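Local coordinates for phosphate ABC transporter, phosphate-binding protein (Clostridium perfringens, PDB 4Q8R) that probably captures phosphate with high affinity outside the cell membrane and delivers it to an ABC-type transporter for import, at residues R60-E65 and A69-V74; K46-G51 and L209-E214; S161-Q164 and N168-G171. All coordinates share one frame; numbering follows the deposited sequence. Where two conformers were deposited one is given.

Interaction 1 of 3, residues R60-E65 and A69-V74; sequences RDLKGE and AGLKEV. With ZN (zinc ion), chain F.
Asp61 and Glu73 form a zinc site at the surface of the periplasmic-binding-protein fold, where the loop leading into helix 64-68 faces strand 71-86. Asp61 OD1 lies 2.0 Å from the zinc ion and Glu73 OE2 2.2 Å from it; a water also binds the ion. All the Glu73 geometry given here is that of one of two modelled conformers. The other Glu73 oxygen, OE1, stands 2.8 Å from the zinc, which makes the hold of this carboxylate lopsided, and OE1 also forms a salt bridge with Lys67. The two acidic side chains meet at about a right angle, their carboxylate planes turned 40° apart. Asp61 OD1 and Glu73 OE2 are 3.1 Å apart, a closeness accounted for by the cation they share. Because Asp61 CG is trans to the backbone N (chi1 -159°), the carboxylate reaches across to the metal, and OD1 accepts a weak hydrogen bond from Leu62 N as well. At the far end, Ala69 N makes a weak hydrogen bond to Glu65 O. Between these ends Leu62 approaches from the direction opposite to Glu73, placing CD1 3.5 Å from Glu73 CG and 3.9 Å from Leu71 CB.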
# COMPACT_ATOMS: atom_id res chain seq x y z
N ARG A 60 0.11 -7.07 -0.14
CA ARG A 60 1.12 -7.90 -0.81
C ARG A 60 0.51 -9.29 -0.97
O ARG A 60 -0.50 -9.59 -0.30
CB ARG A 60 2.42 -8.03 0.01
CG ARG A 60 2.22 -8.55 1.41
CD ARG A 60 3.51 -9.12 1.92
NE ARG A 60 3.51 -9.43 3.33
CZ ARG A 60 3.13 -10.58 3.84
NH1 ARG A 60 2.67 -11.56 3.04
NH2 ARG A 60 3.26 -10.78 5.15
N ASP A 61 1.10 -10.12 -1.80
CA ASP A 61 0.65 -11.48 -1.85
C ASP A 61 1.00 -12.20 -0.53
O ASP A 61 1.90 -11.79 0.19
CB ASP A 61 1.29 -12.22 -2.98
CG ASP A 61 0.51 -13.41 -3.38
OD1 ASP A 61 -0.52 -13.75 -2.75
OD2 ASP A 61 0.94 -14.03 -4.32
N LEU A 62 0.32 -13.29 -0.25
CA LEU A 62 0.66 -14.13 0.92
C LEU A 62 1.97 -14.83 0.69
O LEU A 62 2.33 -15.14 -0.45
CB LEU A 62 -0.40 -15.21 1.12
CG LEU A 62 -1.79 -14.77 1.51
CD1 LEU A 62 -2.64 -15.98 1.89
CD2 LEU A 62 -1.67 -13.81 2.69
N LYS A 63 2.66 -15.09 1.78
CA LYS A 63 3.81 -15.99 1.75
C LYS A 63 3.28 -17.42 1.79
O LYS A 63 2.17 -17.68 2.27
CB LYS A 63 4.71 -15.71 2.92
CG LYS A 63 5.26 -14.26 2.94
CD LYS A 63 5.89 -13.97 4.29
CE LYS A 63 6.34 -12.53 4.52
NZ LYS A 63 7.80 -12.46 4.55
N GLY A 64 4.07 -18.36 1.29
CA GLY A 64 3.67 -19.77 1.23
C GLY A 64 3.24 -20.28 2.60
O GLY A 64 2.29 -21.05 2.75
N GLU A 65 3.91 -19.84 3.64
CA GLU A 65 3.49 -20.29 4.98
C GLU A 65 2.20 -19.74 5.57
O GLU A 65 1.57 -20.35 6.48
CB GLU A 65 4.45 -19.74 5.92
CG GLU A 65 5.63 -20.47 6.07
CD GLU A 65 6.43 -19.79 7.11
OE1 GLU A 65 6.73 -20.51 8.12
OE2 GLU A 65 6.70 -18.56 6.87
N ALA A 69 -1.43 -21.93 6.49
CA ALA A 69 -2.32 -21.85 7.63
C ALA A 69 -3.77 -22.00 7.23
O ALA A 69 -4.63 -21.91 8.10
CB ALA A 69 -2.13 -20.54 8.37
N GLY A 70 -4.04 -22.20 5.93
CA GLY A 70 -5.41 -22.42 5.42
C GLY A 70 -6.12 -21.14 4.96
O GLY A 70 -7.34 -21.03 5.05
N LEU A 71 -5.35 -20.15 4.50
CA LEU A 71 -5.98 -18.89 4.11
C LEU A 71 -6.39 -18.87 2.66
O LEU A 71 -5.62 -19.22 1.80
CB LEU A 71 -5.07 -17.68 4.39
CG LEU A 71 -4.76 -17.26 5.83
CD1 LEU A 71 -3.71 -16.13 5.78
CD2 LEU A 71 -6.01 -16.85 6.61
N LYS A 72 -7.67 -18.54 2.41
CA LYS A 72 -8.16 -18.24 1.07
C LYS A 72 -7.84 -16.78 0.79
O LYS A 72 -7.79 -15.96 1.70
CB LYS A 72 -9.66 -18.46 1.05
CG LYS A 72 -10.08 -19.92 1.32
CD LYS A 72 -9.36 -20.93 0.42
CE LYS A 72 -9.92 -22.36 0.50
NZ LYS A 72 -11.29 -22.51 -0.10
N GLU A 73 -7.63 -16.46 -0.48
CA GLU A 73 -7.42 -15.09 -0.87
C GLU A 73 -8.40 -14.61 -1.87
O GLU A 73 -8.83 -15.33 -2.79
CB GLU A 73 -6.03 -14.93 -1.45
CG GLU A 73 -5.02 -15.73 -0.70
CD GLU A 73 -3.77 -15.82 -1.50
OE1 GLU A 73 -3.30 -16.94 -1.74
OE2 GLU A 73 -3.31 -14.75 -1.96
N VAL A 74 -8.79 -13.36 -1.70
CA VAL A 74 -9.69 -12.71 -2.68
C VAL A 74 -9.02 -11.37 -3.05
O VAL A 74 -8.88 -10.48 -2.19
CB VAL A 74 -11.10 -12.44 -2.09
CG1 VAL A 74 -11.93 -11.64 -3.03
CG2 VAL A 74 -11.77 -13.74 -1.78
ZN ZN F . -1.66 -15.33 -3.27
O HOH W 1 -2.10 -14.28 -4.60

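Interaction 2 of 3, residues K46-G51 and L209-E214; sequences KNAMEG and LAVYKE
Lys213 reaches from strand 205-213 to Met49, near the C-terminal end of helix 41-50, and its chain carries much of the contact. CB is directed toward the helix. The first torsion sets CG opposite the carbonyl carbon (chi1 -64°), and from there the chain runs extended alongside the helix backbone. CG passes Ala48, 4.0 Å from Ala48 O, and CD stays at nearly the same distance from that oxygen (4.1 Å). CE then comes 3.3 Å from Met49 O, and NZ ends in a hydrogen bond to that oxygen, with Lys213 NZ 2.9 Å from Met49 O. The ammonium sits above the carbonyl plane, 36° out of it. Its charge thus meets a carbonyl near the C-terminal end of the helix, where the helix dipole would probably add to the attraction. Gly51 closes the helix in a Schellman motif. Farther back, Ala48 CB packs 4.0 Å from Val211 CG2, an apolar touch between buried residues. The first bond of Met49 points away from the strand, and its side chain touches Leu71. The segment axes of helix and strand approach to 7.7 Å at only 19° from parallel. Helix 41-50 belongs to a beta-alpha-beta crossover from strand 34-38 to strand 55-58, and strand 205-213 runs antiparallel beside 55-58, an order characteristic of the type II periplasmic-binding-protein lobe.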
# COMPACT_ATOMS: atom_id res chain seq x y z
N LYS A 46 -1.50 -12.33 10.00
CA LYS A 46 -1.36 -13.16 11.20
C LYS A 46 -2.62 -13.22 12.06
O LYS A 46 -2.98 -14.32 12.60
CB LYS A 46 -0.22 -12.58 12.04
CG LYS A 46 0.03 -13.36 13.29
CD LYS A 46 0.48 -14.75 12.93
CE LYS A 46 1.97 -14.88 12.62
NZ LYS A 46 2.22 -16.15 13.30
N ASN A 47 -3.33 -12.10 12.16
CA ASN A 47 -4.61 -12.11 12.87
C ASN A 47 -5.65 -13.03 12.18
O ASN A 47 -6.41 -13.77 12.85
CB ASN A 47 -5.20 -10.73 13.00
CG ASN A 47 -4.56 -9.92 14.10
OD1 ASN A 47 -3.90 -10.47 15.00
ND2 ASN A 47 -4.78 -8.60 14.07
N ALA A 48 -5.65 -13.05 10.86
CA ALA A 48 -6.50 -14.00 10.14
C ALA A 48 -6.06 -15.46 10.33
O ALA A 48 -6.92 -16.32 10.52
CB ALA A 48 -6.59 -13.63 8.65
N MET A 49 -4.76 -15.74 10.32
CA MET A 49 -4.25 -17.08 10.54
C MET A 49 -4.64 -17.55 11.94
O MET A 49 -4.91 -18.73 12.17
CB MET A 49 -2.71 -17.10 10.47
CG MET A 49 -2.13 -16.88 9.07
SD MET A 49 -0.39 -16.47 9.13
CE MET A 49 0.27 -18.07 9.67
N GLU A 50 -4.67 -16.65 12.92
CA GLU A 50 -4.89 -17.03 14.31
C GLU A 50 -6.32 -16.94 14.72
O GLU A 50 -6.65 -17.35 15.83
CB GLU A 50 -3.98 -16.18 15.26
CG GLU A 50 -2.50 -16.42 15.01
CD GLU A 50 -1.55 -15.77 16.02
OE1 GLU A 50 -1.86 -14.71 16.64
OE2 GLU A 50 -0.44 -16.31 16.20
N GLY A 51 -7.22 -16.47 13.86
CA GLY A 51 -8.62 -16.37 14.25
C GLY A 51 -8.95 -15.14 15.07
O GLY A 51 -10.07 -15.00 15.59
N LEU A 209 -5.60 -7.75 -1.10
CA LEU A 209 -6.24 -9.02 -0.79
C LEU A 209 -7.03 -8.95 0.47
O LEU A 209 -6.62 -8.31 1.47
CB LEU A 209 -5.19 -10.15 -0.63
CG LEU A 209 -4.20 -10.39 -1.74
CD1 LEU A 209 -3.18 -11.44 -1.31
CD2 LEU A 209 -4.92 -10.74 -3.04
N ALA A 210 -8.21 -9.59 0.45
CA ALA A 210 -8.93 -9.96 1.63
C ALA A 210 -8.63 -11.46 1.81
O ALA A 210 -8.78 -12.25 0.84
CB ALA A 210 -10.43 -9.77 1.36
N VAL A 211 -8.18 -11.86 3.02
CA VAL A 211 -7.79 -13.18 3.32
C VAL A 211 -8.56 -13.67 4.54
O VAL A 211 -8.90 -12.91 5.44
CB VAL A 211 -6.25 -13.36 3.52
CG1 VAL A 211 -5.50 -12.86 2.30
CG2 VAL A 211 -5.76 -12.67 4.81
N TYR A 212 -8.87 -14.96 4.54
CA TYR A 212 -9.76 -15.53 5.55
C TYR A 212 -9.59 -17.05 5.52
O TYR A 212 -9.17 -17.64 4.53
CB TYR A 212 -11.22 -15.13 5.29
CG TYR A 212 -11.76 -15.58 3.98
CD1 TYR A 212 -12.31 -16.86 3.82
CD2 TYR A 212 -11.70 -14.74 2.86
CE1 TYR A 212 -12.81 -17.27 2.62
CE2 TYR A 212 -12.23 -15.14 1.62
CZ TYR A 212 -12.78 -16.42 1.51
OH TYR A 212 -13.27 -16.89 0.33
N LYS A 213 -9.94 -17.66 6.63
CA LYS A 213 -10.16 -19.08 6.71
C LYS A 213 -11.65 -19.40 6.43
O LYS A 213 -12.55 -18.74 6.98
CB LYS A 213 -9.79 -19.57 8.09
CG LYS A 213 -8.35 -19.40 8.45
CD LYS A 213 -8.22 -20.13 9.75
CE LYS A 213 -6.82 -20.47 10.08
NZ LYS A 213 -6.87 -20.71 11.55
N GLU A 214 -11.90 -20.39 5.58
CA GLU A 214 -13.29 -20.74 5.23
C GLU A 214 -14.11 -21.05 6.47
O GLU A 214 -15.32 -20.75 6.52
CB GLU A 214 -13.32 -21.91 4.23
CG GLU A 214 -14.68 -22.06 3.50
CD GLU A 214 -14.98 -20.93 2.49
OE1 GLU A 214 -14.16 -20.74 1.55
OE2 GLU A 214 -16.02 -20.23 2.63

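Interaction 3 of 3, residues S161-Q164 and N168-G171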
# COMPACT_ATOMS: atom_id res chain seq x y z
N SER A 161 3.11 12.04 6.20
CA SER A 161 3.34 13.19 7.10
C SER A 161 4.82 13.53 7.12
O SER A 161 5.20 14.70 7.07
CB SER A 161 2.87 12.88 8.50
OG SER A 161 1.46 12.85 8.59
N LEU A 162 5.68 12.54 7.16
CA LEU A 162 7.13 12.83 7.15
C LEU A 162 7.57 13.58 5.88
O LEU A 162 8.32 14.61 5.95
CB LEU A 162 7.94 11.56 7.42
CG LEU A 162 9.29 11.77 8.10
CD1 LEU A 162 9.11 12.56 9.37
CD2 LEU A 162 10.00 10.45 8.34
N VAL A 163 7.11 13.10 4.74
CA VAL A 163 7.43 13.68 3.45
C VAL A 163 6.83 15.10 3.38
O VAL A 163 7.50 16.05 2.95
CB VAL A 163 7.00 12.79 2.31
CG1 VAL A 163 7.16 13.49 0.96
CG2 VAL A 163 7.76 11.47 2.30
N GLN A 164 5.60 15.25 3.87
CA GLN A 164 4.98 16.56 3.94
C GLN A 164 5.80 17.55 4.77
O GLN A 164 5.72 18.75 4.53
CB GLN A 164 3.59 16.56 4.53
CG GLN A 164 2.55 15.95 3.63
CD GLN A 164 1.22 15.71 4.35
OE1 GLN A 164 1.19 15.43 5.56
NE2 GLN A 164 0.10 15.86 3.63
N ASN A 168 13.50 17.50 1.91
CA ASN A 168 14.42 16.62 1.31
C ASN A 168 14.06 15.15 1.40
O ASN A 168 14.88 14.33 1.07
CB ASN A 168 15.78 16.86 1.91
CG ASN A 168 16.26 18.26 1.57
OD1 ASN A 168 16.17 18.66 0.43
ND2 ASN A 168 16.77 18.96 2.53
N ALA A 169 12.86 14.85 1.88
CA ALA A 169 12.46 13.48 2.07
C ALA A 169 11.96 12.79 0.79
O ALA A 169 11.41 13.42 -0.16
CB ALA A 169 11.38 13.45 3.10
N ILE A 170 12.03 11.46 0.79
CA ILE A 170 11.45 10.63 -0.22
C ILE A 170 10.83 9.43 0.54
O ILE A 170 11.45 8.88 1.51
CB ILE A 170 12.45 10.21 -1.28
CG1 ILE A 170 11.77 9.44 -2.39
CG2 ILE A 170 13.66 9.38 -0.70
CD1 ILE A 170 12.60 9.20 -3.63
N GLY A 171 9.62 9.02 0.14
CA GLY A 171 8.98 7.83 0.72
C GLY A 171 8.17 7.13 -0.33
O GLY A 171 8.12 7.55 -1.46
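Val163 and Ala169 form the close part of this contact, at the place where the end of helix 156-164 lies against the start of strand 169-174. Their CA atoms are the nearest pair between the two segments, 5.2 Å apart. Ala169 CB points at the helix and comes within 4.0 Å of Val163 CA, so a methyl group meets helix backbone directly. Val163 contributes one branch: with CG1 trans to the backbone N (chi1 172°), CG2 is left beside that N, turned to the Ile170-Gly171 peptide. Val163 CG2 lies 4.2 Å from Ala169 CB, 4.1 Å from Ile170 C and 3.8 Å from Gly171 N, and Gly171 carries no CB on its side facing the helix. The connection is the second half of a beta-alpha-beta crossover: strand 151-153 leads into the helix, the helix into strand 169-174, and both strands pair in parallel with strand 121-125. Packing thins toward Leu162. In the conformer given, of two modelled, Leu162 CG is 5.7 Å from Ala169 CB and the side chain leans on Gln151 and Ser153 instead, while Leu162 O lies 4.3 Å from Ala169 CB. On the outer side of the helix is exposed Ser161, also modelled twice; in the conformer given, OG hydrogen-bonds to Gly157 O. The first bond of Gln164 points away from the strand, and NE2 hydrogen-bonds to Ser181 OG.

In the fold
Interactions 1 and 2 adjoin, their centres 8 Å apart, because strands 71-86 and 205-213 are antiparallel neighbours: Lys72 N lies 2.8 Å from Tyr212 O and Val74 N 2.8 Å from Ala210 O, both probable hydrogen bonds. Lys213 CE also packs 3.3 Å from Ala69 O, and the Val211 side chain is about 7 Å from the zinc of interaction 1. Interaction 3 lies on the opposite side of the chain's centre, its centre about 32 Å from each of the others. Strand 71-86 still links the ends, since it pairs with 169-174 as well. The separation fits the two-lobed fold of this family, in which the ligand normally sits between the lobes.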